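A putative transcriptional regulator (Rhodococcus sp., PDB 2HKU) probably binds DNA as a helix-turn-helix transcription factor of the TetR family, with an all-helical body and two chains in its assembly. Local coordinates at residues T137-G142 and A167-I172; A28-F33 and V68-A73; S110-T115 and Q178-G183. All coordinates share one frame; numbering follows the deposited sequence.

Contact 1: residues T137-G142 and A167-I172; sequences TLHSSG and AFWSAI. With EDO (1,2-ethanediol), chain D.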
ATOM      1  N   THR A 137      -8.264  -9.932  10.754  1.00 21.23           N
ATOM      2  CA  THR A 137      -9.637 -10.376  10.268  1.00 21.65           C
ATOM      3  C   THR A 137      -9.680 -10.410   8.743  1.00 22.06           C
ATOM      4  O   THR A 137     -10.302 -11.327   8.172  1.00 23.29           O
ATOM      5  CB  THR A 137     -10.747  -9.429  10.770  1.00 18.63           C
ATOM      6  OG1 THR A 137     -10.793  -9.415  12.216  1.00 24.53           O
ATOM      7  CG2 THR A 137     -12.220  -9.830  10.236  1.00 24.46           C
ATOM      8  N   LEU A 138      -9.125  -9.361   8.064  1.00 20.83           N
ATOM      9  CA  LEU A 138      -9.036  -9.369   6.583  1.00 20.45           C
ATOM     10  C   LEU A 138      -8.252 -10.602   6.158  1.00 19.67           C
ATOM     11  O   LEU A 138      -8.660 -11.328   5.242  1.00 17.70           O
ATOM     12  CB  LEU A 138      -8.329  -8.113   6.039  1.00 21.29           C
ATOM     13  CG  LEU A 138      -8.992  -6.761   6.198  1.00 19.60           C
ATOM     14  CD1 LEU A 138      -8.230  -5.512   5.712  1.00 13.35           C
ATOM     15  CD2 LEU A 138     -10.408  -6.857   5.395  1.00 19.62           C
ATOM     16  N   HIS A 139      -7.120 -10.857   6.814  1.00 17.88           N
ATOM     17  CA  HIS A 139      -6.274 -11.996   6.439  1.00 17.79           C
ATOM     18  C   HIS A 139      -6.900 -13.386   6.723  1.00 19.69           C
ATOM     19  O   HIS A 139      -6.839 -14.294   5.860  1.00 18.86           O
ATOM     20  CB  HIS A 139      -4.907 -11.897   7.182  1.00 19.28           C
ATOM     21  CG  HIS A 139      -4.023 -10.757   6.703  1.00 22.72           C
ATOM     22  ND1 HIS A 139      -3.082 -10.150   7.505  1.00 29.19           N
ATOM     23  CD2 HIS A 139      -3.871 -10.199   5.482  1.00 25.59           C
ATOM     24  CE1 HIS A 139      -2.423  -9.231   6.812  1.00 24.87           C
ATOM     25  NE2 HIS A 139      -2.860  -9.262   5.572  1.00 26.91           N
ATOM     26  N   SER A 140      -7.598 -13.510   7.855  1.00 19.45           N
ATOM     27  CA  SER A 140      -8.422 -14.748   8.130  1.00 20.89           C
ATOM     28  C   SER A 140      -9.510 -14.882   7.075  1.00 21.73           C
ATOM     29  O   SER A 140      -9.780 -15.980   6.558  1.00 22.60           O
ATOM     30  CB  SER A 140      -9.108 -14.652   9.540  1.00 16.82           C
ATOM     31  OG  SER A 140      -8.033 -14.758  10.433  1.00 22.74           O
ATOM     32  N   SER A 141     -10.149 -13.776   6.807  1.00 22.22           N
ATOM     33  CA  SER A 141     -11.225 -13.780   5.889  1.00 23.93           C
ATOM     34  C   SER A 141     -10.725 -14.280   4.510  1.00 26.32           C
ATOM     35  O   SER A 141     -11.457 -14.987   3.821  1.00 25.34           O
ATOM     36  CB  SER A 141     -11.935 -12.415   5.802  1.00 23.28           C
ATOM     37  OG  SER A 141     -11.199 -11.556   4.905  1.00 26.89           O
ATOM     38  N   GLY A 142      -9.454 -14.006   4.158  1.00 26.48           N
ATOM     39  CA  GLY A 142      -8.959 -14.371   2.835  1.00 24.48           C
ATOM     40  C   GLY A 142      -8.626 -15.837   2.741  1.00 27.91           C
ATOM     41  O   GLY A 142      -8.835 -16.458   1.674  1.00 27.10           O
ATOM     42  N   ALA A 167      -0.340 -12.339   0.958  1.00 18.67           N
ATOM     43  CA  ALA A 167       0.125 -11.971  -0.392  1.00 20.90           C
ATOM     44  C   ALA A 167      -0.982 -11.378  -1.193  1.00 20.44           C
ATOM     45  O   ALA A 167      -0.781 -10.401  -1.934  1.00 21.57           O
ATOM     46  CB  ALA A 167       0.697 -13.222  -1.124  1.00 20.01           C
ATOM     47  N   PHE A 168      -2.187 -11.900  -1.008  1.00 18.85           N
ATOM     48  CA  PHE A 168      -3.375 -11.336  -1.673  1.00 19.05           C
ATOM     49  C   PHE A 168      -3.673  -9.896  -1.076  1.00 18.46           C
ATOM     50  O   PHE A 168      -3.796  -8.911  -1.787  1.00 19.57           O
ATOM     51  CB  PHE A 168      -4.618 -12.221  -1.488  1.00 18.95           C
ATOM     52  CG  PHE A 168      -5.924 -11.558  -2.105  1.00 21.24           C
ATOM     53  CD1 PHE A 168      -6.162 -11.621  -3.473  1.00 21.83           C
ATOM     54  CD2 PHE A 168      -6.841 -10.870  -1.293  1.00 20.17           C
ATOM     55  CE1 PHE A 168      -7.345 -11.003  -4.036  1.00 16.68           C
ATOM     56  CE2 PHE A 168      -8.006 -10.250  -1.762  1.00 23.27           C
ATOM     57  CZ  PHE A 168      -8.257 -10.263  -3.178  1.00 18.17           C
ATOM     58  N   TRP A 169      -3.790  -9.791   0.234  1.00 18.06           N
ATOM     59  CA  TRP A 169      -4.072  -8.484   0.823  1.00 18.19           C
ATOM     60  C   TRP A 169      -3.007  -7.375   0.576  1.00 18.54           C
ATOM     61  O   TRP A 169      -3.364  -6.228   0.380  1.00 17.85           O
ATOM     62  CB  TRP A 169      -4.486  -8.607   2.317  1.00 18.32           C
ATOM     63  CG  TRP A 169      -6.008  -8.899   2.389  1.00 20.66           C
ATOM     64  CD1 TRP A 169      -6.609 -10.111   2.655  1.00 23.30           C
ATOM     65  CD2 TRP A 169      -7.047  -7.978   2.104  1.00 18.90           C
ATOM     66  NE1 TRP A 169      -7.991  -9.977   2.532  1.00 22.74           N
ATOM     67  CE2 TRP A 169      -8.269  -8.671   2.200  1.00 24.13           C
ATOM     68  CE3 TRP A 169      -7.064  -6.613   1.722  1.00 18.82           C
ATOM     69  CZ2 TRP A 169      -9.492  -8.047   1.949  1.00 22.64           C
ATOM     70  CZ3 TRP A 169      -8.294  -5.993   1.502  1.00 23.05           C
ATOM     71  CH2 TRP A 169      -9.482  -6.685   1.686  1.00 20.14           C
ATOM     72  N   SER A 170      -1.726  -7.684   0.747  1.00 16.96           N
ATOM     73  CA  SER A 170      -0.710  -6.618   0.506  1.00 19.64           C
ATOM     74  C   SER A 170      -0.631  -6.150  -0.939  1.00 18.65           C
ATOM     75  O   SER A 170      -0.435  -4.978  -1.168  1.00 18.62           O
ATOM     76  CB  SER A 170       0.653  -7.088   0.928  1.00 20.00           C
ATOM     77  OG  SER A 170       0.896  -8.319   0.317  1.00 27.73           O
ATOM     78  N   ALA A 171      -0.872  -7.059  -1.902  1.00 20.39           N
ATOM     79  CA  ALA A 171      -1.128  -6.664  -3.350  1.00 20.90           C
ATOM     80  C   ALA A 171      -2.334  -5.702  -3.496  1.00 20.75           C
ATOM     81  O   ALA A 171      -2.268  -4.644  -4.158  1.00 19.41           O
ATOM     82  CB  ALA A 171      -1.355  -7.939  -4.255  1.00 22.10           C
ATOM     83  N   ILE A 172      -3.478  -6.108  -2.917  1.00 20.92           N
ATOM     84  CA  ILE A 172      -4.609  -5.234  -2.924  1.00 19.89           C
ATOM     85  C   ILE A 172      -4.268  -3.816  -2.395  1.00 19.30           C
ATOM     86  O   ILE A 172      -4.562  -2.849  -3.064  1.00 19.55           O
ATOM     87  CB  ILE A 172      -5.875  -5.855  -2.209  1.00 20.12           C
ATOM     88  CG1 ILE A 172      -6.396  -7.110  -2.990  1.00 19.62           C
ATOM     89  CG2 ILE A 172      -6.915  -4.785  -1.998  1.00 18.46           C
ATOM     90  CD1 ILE A 172      -7.099  -6.805  -4.363  1.00 21.84           C
TER
HETATM   91  C1  EDO D 302     -10.398 -12.575  -0.048  1.00 27.62           C
HETATM   92  O1  EDO D 302     -11.508 -13.440   0.330  1.00 29.15           O
HETATM   93  C2  EDO D 302     -10.794 -11.252   0.562  1.00 20.03           C
HETATM   94  O2  EDO D 302     -10.475 -11.404   1.969  1.00 27.68           O
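Trp169 reaches out from helix 161-181 and lays its indole on Leu138 and its CB against His139 of helix 125-152, a helix-helix packing inside the C-terminal domain of this TetR-family regulator. The short axes pass 9.9 Å apart with an angle of 123° between their directions, and Trp169 supplies about half of the buried surface. The tight part is apolar. Leu138 CB sits over one face of the five-membered ring, 4.0 Å from its centroid and nearly on the ring normal, a CH-pi contact. With Leu138 CG beside the backbone N, the leucine crosses the indole at about a right angle, CB over the five-membered ring and CD2 3.8 Å from Trp169 CZ2 and CH2 of the benzo ring. Phe168 CE2 lies 4.2 Å above the plane of the opposite face, offset toward the indole's rim. His139 comes in differently: the edge of its imidazole, at CD2, touches Trp169 CB at 3.6 Å, and the two rings meet obliquely, their planes at 64°. Gln178 of the second subunit also packs on His139, so this flank lies near the dimer partner.

The other side is polar and looser. Past the indole N-H a molecule of 1,2-ethanediol, probably left from the crystallisation liquor, sits beside Ser141, Gly142 and Phe168, its carbons resting near Phe168 CE2. It is also hydrogen-bonded to Glu83 and to the backbone N of Leu146, while partly exposed Ser141 turns OG back to its own helix and donates to Leu138 O at 2.6 Å. Trp169 NE1 gives its hydrogen to O2 of the diol at 2.9 Å, along a bent path of 142° at the nitrogen-bearing edge of the ring.

Contact 2: residues A28-F33 and V68-A73; sequences AATELF and VEVACA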
ATOM      1  N   ALA A  28     -22.264   9.734   8.969  1.00 30.54           N
ATOM      2  CA  ALA A  28     -21.893  10.982   8.362  1.00 29.95           C
ATOM      3  C   ALA A  28     -20.373  10.904   8.173  1.00 28.68           C
ATOM      4  O   ALA A  28     -19.859  11.189   7.107  1.00 28.23           O
ATOM      5  CB  ALA A  28     -22.235  12.100   9.281  1.00 28.54           C
ATOM      6  N   ALA A  29     -19.695  10.478   9.239  1.00 28.54           N
ATOM      7  CA  ALA A  29     -18.208  10.315   9.216  1.00 28.29           C
ATOM      8  C   ALA A  29     -17.801   9.440   8.093  1.00 27.62           C
ATOM      9  O   ALA A  29     -16.888   9.791   7.335  1.00 27.20           O
ATOM     10  CB  ALA A  29     -17.704   9.750  10.511  1.00 26.75           C
ATOM     11  N   THR A  30     -18.449   8.305   7.944  1.00 26.66           N
ATOM     12  CA  THR A  30     -18.127   7.400   6.895  1.00 26.66           C
ATOM     13  C   THR A  30     -18.254   8.079   5.536  1.00 28.39           C
ATOM     14  O   THR A  30     -17.374   8.009   4.738  1.00 28.06           O
ATOM     15  CB  THR A  30     -18.977   6.110   6.953  1.00 26.01           C
ATOM     16  OG1 THR A  30     -18.787   5.417   8.156  1.00 26.74           O
ATOM     17  CG2 THR A  30     -18.687   5.211   5.845  1.00 26.91           C
ATOM     18  N   GLU A  31     -19.354   8.739   5.261  1.00 29.53           N
ATOM     19  CA  GLU A  31     -19.497   9.339   3.921  1.00 32.16           C
ATOM     20  C   GLU A  31     -18.422  10.379   3.638  1.00 27.81           C
ATOM     21  O   GLU A  31     -17.868  10.434   2.556  1.00 28.01           O
ATOM     22  CB  GLU A  31     -20.872  10.040   3.752  1.00 31.09           C
ATOM     23  CG  GLU A  31     -21.183  10.132   2.209  1.00 39.59           C
ATOM     24  CD  GLU A  31     -22.413  11.002   1.832  1.00 41.47           C
ATOM     25  OE1 GLU A  31     -23.150  11.451   2.778  1.00 50.83           O
ATOM     26  OE2 GLU A  31     -22.605  11.249   0.590  1.00 50.33           O
ATOM     27  N   LEU A  32     -18.216  11.242   4.610  1.00 27.11           N
ATOM     28  CA  LEU A  32     -17.366  12.439   4.428  1.00 28.04           C
ATOM     29  C   LEU A  32     -15.913  12.053   4.352  1.00 27.19           C
ATOM     30  O   LEU A  32     -15.194  12.568   3.503  1.00 26.90           O
ATOM     31  CB  LEU A  32     -17.579  13.444   5.560  1.00 26.72           C
ATOM     32  CG  LEU A  32     -18.876  14.251   5.307  1.00 31.17           C
ATOM     33  CD1 LEU A  32     -19.367  14.888   6.529  1.00 28.64           C
ATOM     34  CD2 LEU A  32     -18.690  15.341   4.218  1.00 34.31           C
ATOM     35  N   PHE A  33     -15.487  11.142   5.246  1.00 26.90           N
ATOM     36  CA  PHE A  33     -14.119  10.546   5.190  1.00 27.23           C
ATOM     37  C   PHE A  33     -13.811   9.763   3.919  1.00 29.34           C
ATOM     38  O   PHE A  33     -12.660   9.831   3.355  1.00 29.76           O
ATOM     39  CB  PHE A  33     -13.855   9.627   6.436  1.00 26.07           C
ATOM     40  CG  PHE A  33     -13.649  10.395   7.745  1.00 26.57           C
ATOM     41  CD1 PHE A  33     -13.080  11.698   7.737  1.00 27.80           C
ATOM     42  CD2 PHE A  33     -13.984   9.819   8.994  1.00 26.07           C
ATOM     43  CE1 PHE A  33     -12.899  12.388   8.941  1.00 28.87           C
ATOM     44  CE2 PHE A  33     -13.812  10.497  10.166  1.00 25.44           C
ATOM     45  CZ  PHE A  33     -13.263  11.763  10.163  1.00 27.82           C
ATOM     46  N   VAL A  68     -10.171   6.229  12.607  1.00 21.84           N
ATOM     47  CA  VAL A  68      -9.717   4.860  12.502  1.00 23.69           C
ATOM     48  C   VAL A  68     -10.907   3.852  12.573  1.00 23.61           C
ATOM     49  O   VAL A  68     -10.929   2.851  11.830  1.00 22.68           O
ATOM     50  CB  VAL A  68      -8.550   4.540  13.575  1.00 24.62           C
ATOM     51  CG1 VAL A  68      -8.189   3.064  13.532  1.00 22.32           C
ATOM     52  CG2 VAL A  68      -7.367   5.423  13.296  1.00 21.76           C
ATOM     53  N   GLU A  69     -11.878   4.067  13.469  1.00 24.12           N
ATOM     54  CA  GLU A  69     -12.960   3.092  13.517  1.00 25.72           C
ATOM     55  C   GLU A  69     -13.707   3.069  12.183  1.00 24.47           C
ATOM     56  O   GLU A  69     -14.003   1.998  11.655  1.00 25.45           O
ATOM     57  CB  GLU A  69     -13.970   3.404  14.610  1.00 25.15           C
ATOM     58  CG  GLU A  69     -13.477   2.995  15.950  1.00 29.25           C
ATOM     59  CD  GLU A  69     -14.538   3.137  16.985  1.00 30.80           C
ATOM     60  OE1 GLU A  69     -15.759   3.118  16.666  1.00 29.91           O
ATOM     61  OE2 GLU A  69     -14.122   3.275  18.110  1.00 32.00           O
ATOM     62  N   VAL A  70     -14.010   4.254  11.649  1.00 24.26           N
ATOM     63  CA  VAL A  70     -14.669   4.365  10.331  1.00 24.19           C
ATOM     64  C   VAL A  70     -13.884   3.623   9.242  1.00 23.66           C
ATOM     65  O   VAL A  70     -14.495   2.925   8.346  1.00 22.22           O
ATOM     66  CB  VAL A  70     -14.873   5.890   9.964  1.00 24.01           C
ATOM     67  CG1 VAL A  70     -15.111   6.112   8.496  1.00 25.00           C
ATOM     68  CG2 VAL A  70     -15.980   6.532  10.836  1.00 28.06           C
ATOM     69  N   ALA A  71     -12.531   3.781   9.282  1.00 21.76           N
ATOM     70  CA  ALA A  71     -11.668   3.227   8.256  1.00 22.21           C
ATOM     71  C   ALA A  71     -11.643   1.699   8.321  1.00 21.98           C
ATOM     72  O   ALA A  71     -11.768   1.026   7.323  1.00 22.42           O
ATOM     73  CB  ALA A  71     -10.218   3.815   8.371  1.00 21.42           C
ATOM     74  N   CYS A  72     -11.485   1.168   9.524  1.00 20.43           N
ATOM     75  CA  CYS A  72     -11.614  -0.235   9.776  1.00 21.15           C
ATOM     76  C   CYS A  72     -12.983  -0.851   9.331  1.00 19.18           C
ATOM     77  O   CYS A  72     -12.979  -1.850   8.675  1.00 22.98           O
ATOM     78  CB  CYS A  72     -11.376  -0.492  11.251  1.00 17.51           C
ATOM     79  SG  CYS A  72      -9.530  -0.161  11.626  1.00 23.09           S
ATOM     80  N   ALA A  73     -14.102  -0.333   9.794  1.00 22.80           N
ATOM     81  CA  ALA A  73     -15.480  -0.768   9.324  1.00 22.01           C
ATOM     82  C   ALA A  73     -15.644  -0.699   7.828  1.00 22.53           C
ATOM     83  O   ALA A  73     -16.082  -1.660   7.197  1.00 24.95           O
ATOM     84  CB  ALA A  73     -16.542  -0.000  10.023  1.00 24.18           C
TER
HETATM   85  O   HOH W   1     -17.093   3.041   7.953  1.00 22.42           O
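Val70 of helix 63-87 pushes its forked side chain against Ala29, Thr30 and Phe33 of helix 21-36, within the TetR-type helix-turn-helix family region, next to the predicted DNA-binding motif. Starting at the branch point, Val70 CB already lies 4.1 Å from Phe33 CD2. The CG1 methyl, anti to the backbone N (chi1 161°), meets Thr30 CA at 3.6 Å and reaches the edge of the Phe33 ring, in its plane, at CD2. The CG2 methyl takes the other fork and rests on Ala29 CB at 3.7 Å. Thr30 OG1 passes near both methyls; it is hydrogen-bonded to Phe26 O, one turn back in its own helix, and also accepts from a water. That water bridges the helices, donating to Thr30 OG1 at 2.9 Å and to Val70 O at 2.6 Å.

The two short axes make an angle of 79° and pass 9.6 Å apart. Beyond this crossing, Phe33 meets Phe67 edge-to-face and also touches Ile45 of helix 42-49, within the predicted helix-turn-helix motif. From helix 63-87, Ala71 and Cys72 pack on helix 108-120, while Val68 packs on both that helix and helix 125-152.

Contact 3: residues S110-T115 and Q178-G183; sequences SVELFT and QKTATG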
ATOM      1  N   SER A 110     -12.759   2.607   0.260  1.00 24.46           N
ATOM      2  CA  SER A 110     -12.686   1.973   1.593  1.00 24.50           C
ATOM      3  C   SER A 110     -11.306   1.397   1.928  1.00 23.51           C
ATOM      4  O   SER A 110     -10.805   1.636   3.013  1.00 24.84           O
ATOM      5  CB  SER A 110     -13.805   0.881   1.671  1.00 24.40           C
ATOM      6  OG  SER A 110     -15.065   1.542   1.614  1.00 24.60           O
ATOM      7  N   VAL A 111     -10.692   0.633   1.006  1.00 25.02           N
ATOM      8  CA  VAL A 111      -9.293   0.143   1.185  1.00 25.04           C
ATOM      9  C   VAL A 111      -8.360   1.363   1.351  1.00 24.78           C
ATOM     10  O   VAL A 111      -7.404   1.366   2.167  1.00 24.06           O
ATOM     11  CB  VAL A 111      -8.808  -0.681  -0.021  1.00 25.39           C
ATOM     12  CG1 VAL A 111      -7.358  -1.162   0.153  1.00 26.18           C
ATOM     13  CG2 VAL A 111      -9.735  -1.876  -0.272  1.00 26.35           C
ATOM     14  N   GLU A 112      -8.557   2.356   0.494  1.00 23.86           N
ATOM     15  CA  GLU A 112      -7.695   3.534   0.512  1.00 23.92           C
ATOM     16  C   GLU A 112      -7.822   4.312   1.843  1.00 22.54           C
ATOM     17  O   GLU A 112      -6.808   4.666   2.476  1.00 23.52           O
ATOM     18  CB  GLU A 112      -7.969   4.412  -0.704  1.00 24.19           C
ATOM     19  CG  GLU A 112      -7.269   5.758  -0.621  1.00 27.71           C
ATOM     20  CD  GLU A 112      -7.701   6.720  -1.707  1.00 36.21           C
ATOM     21  OE1 GLU A 112      -8.363   6.294  -2.725  1.00 36.91           O
ATOM     22  OE2 GLU A 112      -7.369   7.907  -1.523  1.00 35.79           O
ATOM     23  N   LEU A 113      -9.023   4.529   2.336  1.00 20.79           N
ATOM     24  CA  LEU A 113      -9.146   5.033   3.702  1.00 22.60           C
ATOM     25  C   LEU A 113      -8.419   4.216   4.794  1.00 21.49           C
ATOM     26  O   LEU A 113      -7.820   4.800   5.746  1.00 21.32           O
ATOM     27  CB  LEU A 113     -10.620   5.127   4.103  1.00 23.35           C
ATOM     28  CG  LEU A 113     -11.076   5.919   5.281  1.00 25.42           C
ATOM     29  CD1 LEU A 113     -10.629   7.383   5.003  1.00 28.53           C
ATOM     30  CD2 LEU A 113     -12.606   5.844   5.337  1.00 26.79           C
ATOM     31  N   PHE A 114      -8.469   2.885   4.693  1.00 20.92           N
ATOM     32  CA  PHE A 114      -7.896   2.057   5.723  1.00 20.11           C
ATOM     33  C   PHE A 114      -6.363   2.142   5.589  1.00 20.87           C
ATOM     34  O   PHE A 114      -5.665   2.147   6.599  1.00 20.03           O
ATOM     35  CB  PHE A 114      -8.309   0.595   5.494  1.00 20.90           C
ATOM     36  CG  PHE A 114      -7.672  -0.369   6.476  1.00 23.14           C
ATOM     37  CD1 PHE A 114      -7.877  -0.233   7.853  1.00 20.84           C
ATOM     38  CD2 PHE A 114      -6.899  -1.444   5.999  1.00 22.89           C
ATOM     39  CE1 PHE A 114      -7.308  -1.141   8.763  1.00 27.01           C
ATOM     40  CE2 PHE A 114      -6.358  -2.374   6.874  1.00 23.67           C
ATOM     41  CZ  PHE A 114      -6.503  -2.242   8.265  1.00 24.19           C
ATOM     42  N   THR A 115      -5.840   2.161   4.352  1.00 21.81           N
ATOM     43  CA  THR A 115      -4.375   2.466   4.145  1.00 22.17           C
ATOM     44  C   THR A 115      -3.953   3.816   4.791  1.00 21.50           C
ATOM     45  O   THR A 115      -2.856   3.892   5.416  1.00 23.82           O
ATOM     46  CB  THR A 115      -3.877   2.328   2.614  1.00 20.26           C
ATOM     47  OG1 THR A 115      -4.420   3.393   1.820  1.00 26.39           O
ATOM     48  CG2 THR A 115      -4.234   1.005   2.061  1.00 16.62           C
ATOM     49  N   GLN A 178      -1.403   2.831  -5.539  1.00 19.55           N
ATOM     50  CA  GLN A 178      -0.783   3.309  -6.767  1.00 20.68           C
ATOM     51  C   GLN A 178      -1.786   3.658  -7.815  1.00 22.94           C
ATOM     52  O   GLN A 178      -1.589   4.538  -8.667  1.00 23.49           O
ATOM     53  CB  GLN A 178       0.047   2.214  -7.340  1.00 19.42           C
ATOM     54  CG  GLN A 178       1.353   2.050  -6.444  1.00 18.96           C
ATOM     55  CD  GLN A 178       2.176   0.971  -6.922  1.00 17.98           C
ATOM     56  OE1 GLN A 178       3.252   1.193  -7.558  1.00 25.06           O
ATOM     57  NE2 GLN A 178       1.778  -0.247  -6.617  1.00 15.82           N
ATOM     58  N   LYS A 179      -2.861   2.896  -7.828  1.00 24.24           N
ATOM     59  CA  LYS A 179      -3.989   3.249  -8.718  1.00 25.22           C
ATOM     60  C   LYS A 179      -4.575   4.611  -8.485  1.00 26.60           C
ATOM     61  O   LYS A 179      -4.815   5.365  -9.462  1.00 27.83           O
ATOM     62  CB  LYS A 179      -5.016   2.097  -8.741  1.00 23.15           C
ATOM     63  CG  LYS A 179      -6.310   2.442  -9.478  1.00 30.18           C
ATOM     64  CD  LYS A 179      -6.938   1.142 -10.107  1.00 32.24           C
ATOM     65  CE  LYS A 179      -7.569   0.333  -9.009  1.00 31.00           C
ATOM     66  NZ  LYS A 179      -8.535   1.292  -8.253  1.00 36.87           N
ATOM     67  N   THR A 180      -4.758   4.985  -7.218  1.00 29.24           N
ATOM     68  CA  THR A 180      -5.299   6.279  -6.841  1.00 31.38           C
ATOM     69  C   THR A 180      -4.300   7.441  -7.058  1.00 32.76           C
ATOM     70  O   THR A 180      -4.662   8.523  -7.607  1.00 32.69           O
ATOM     71  CB  THR A 180      -5.771   6.233  -5.370  1.00 34.15           C
ATOM     72  OG1 THR A 180      -6.679   7.309  -5.124  1.00 37.95           O
ATOM     73  CG2 THR A 180      -4.580   6.423  -4.380  1.00 33.38           C
ATOM     74  N   ALA A 181      -3.031   7.212  -6.682  1.00 29.46           N
ATOM     75  CA  ALA A 181      -2.014   8.172  -6.935  1.00 30.30           C
ATOM     76  C   ALA A 181      -1.790   8.477  -8.422  1.00 30.46           C
ATOM     77  O   ALA A 181      -1.381   9.561  -8.738  1.00 32.16           O
ATOM     78  CB  ALA A 181      -0.702   7.706  -6.292  1.00 27.13           C
ATOM     79  N   THR A 182      -1.920   7.474  -9.305  1.00 31.77           N
ATOM     80  CA  THR A 182      -1.551   7.608 -10.709  1.00 31.93           C
ATOM     81  C   THR A 182      -2.759   8.064 -11.523  1.00 32.85           C
ATOM     82  O   THR A 182      -2.644   8.279 -12.737  1.00 32.15           O
ATOM     83  CB  THR A 182      -1.127   6.273 -11.303  1.00 30.23           C
ATOM     84  OG1 THR A 182      -2.128   5.306 -11.015  1.00 31.27           O
ATOM     85  CG2 THR A 182       0.230   5.830 -10.725  1.00 32.97           C
ATOM     86  N   GLY A 183      -3.869   8.212 -10.828  1.00 34.25           N
ATOM     87  CA  GLY A 183      -5.147   8.460 -11.450  1.00 38.57           C
ATOM     88  C   GLY A 183      -5.510   7.322 -12.404  1.00 40.65           C
ATOM     89  O   GLY A 183      -5.956   7.562 -13.542  1.00 41.49           O
TER
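The Glu112 carboxylate is the flat group here, and Thr180 meets it from above its plane: Thr180 OG1 donates to Glu112 OE1 at 3.1 Å, 52° out of the carboxylate plane. Thr180 CG2 comes to 4.1 Å from Glu112 CD, so the methyl accompanies the hydroxyl toward the same group. The two side chains approach from opposite directions. Glu112 is extended, with CG anti to the backbone N (chi1 171°), and this carries OE1 toward Thr180; Glu112 CA and Thr180 CA are 8.2 Å apart. One hydrogen bond, with Thr180 CG2 alongside, carries this small surface contact between partly exposed residues, which buries just 77 Å².

Within the segments, Thr115 OG1 donates to Glu112 O at 2.8 Å. Gln178 O accepts from both the backbone N and OG1 of Thr182, and Gly183, beyond the last turn of helix 161-181, has positive phi and forms a Schellman motif.

The contact joins helix 108-120 to the C-terminal end of helix 161-181 beside the second subunit, whose Leu119 packs on Glu112 and whose Ile177 packs on Thr115. Deeper in the chain, Val111 rests on Phe173 and Val176, and Phe114 runs between helices 63-87 and 125-152.

Helix 108-120 connects the three sites. Contact 3 lies 15 Å from contact 2 and 16 Å from contact 1, centre to centre, and touches both: Cys72 SG is 3.8 Å from Phe114 CE1, and Leu138 CD1 is 3.8 Å from Phe114 CE2, so one phenylalanine ring packs on both neighbours. Contacts 1 and 2 do not touch, their nearest atoms being about 7 Å apart, although helix 63-87 of contact 2 also packs on Leu138. Contacts 1 and 3 share helix 161-181 and both meet the second subunit. The packing thus links the helix-turn-helix family region to the side facing the second subunit, with the diol bound at contact 1.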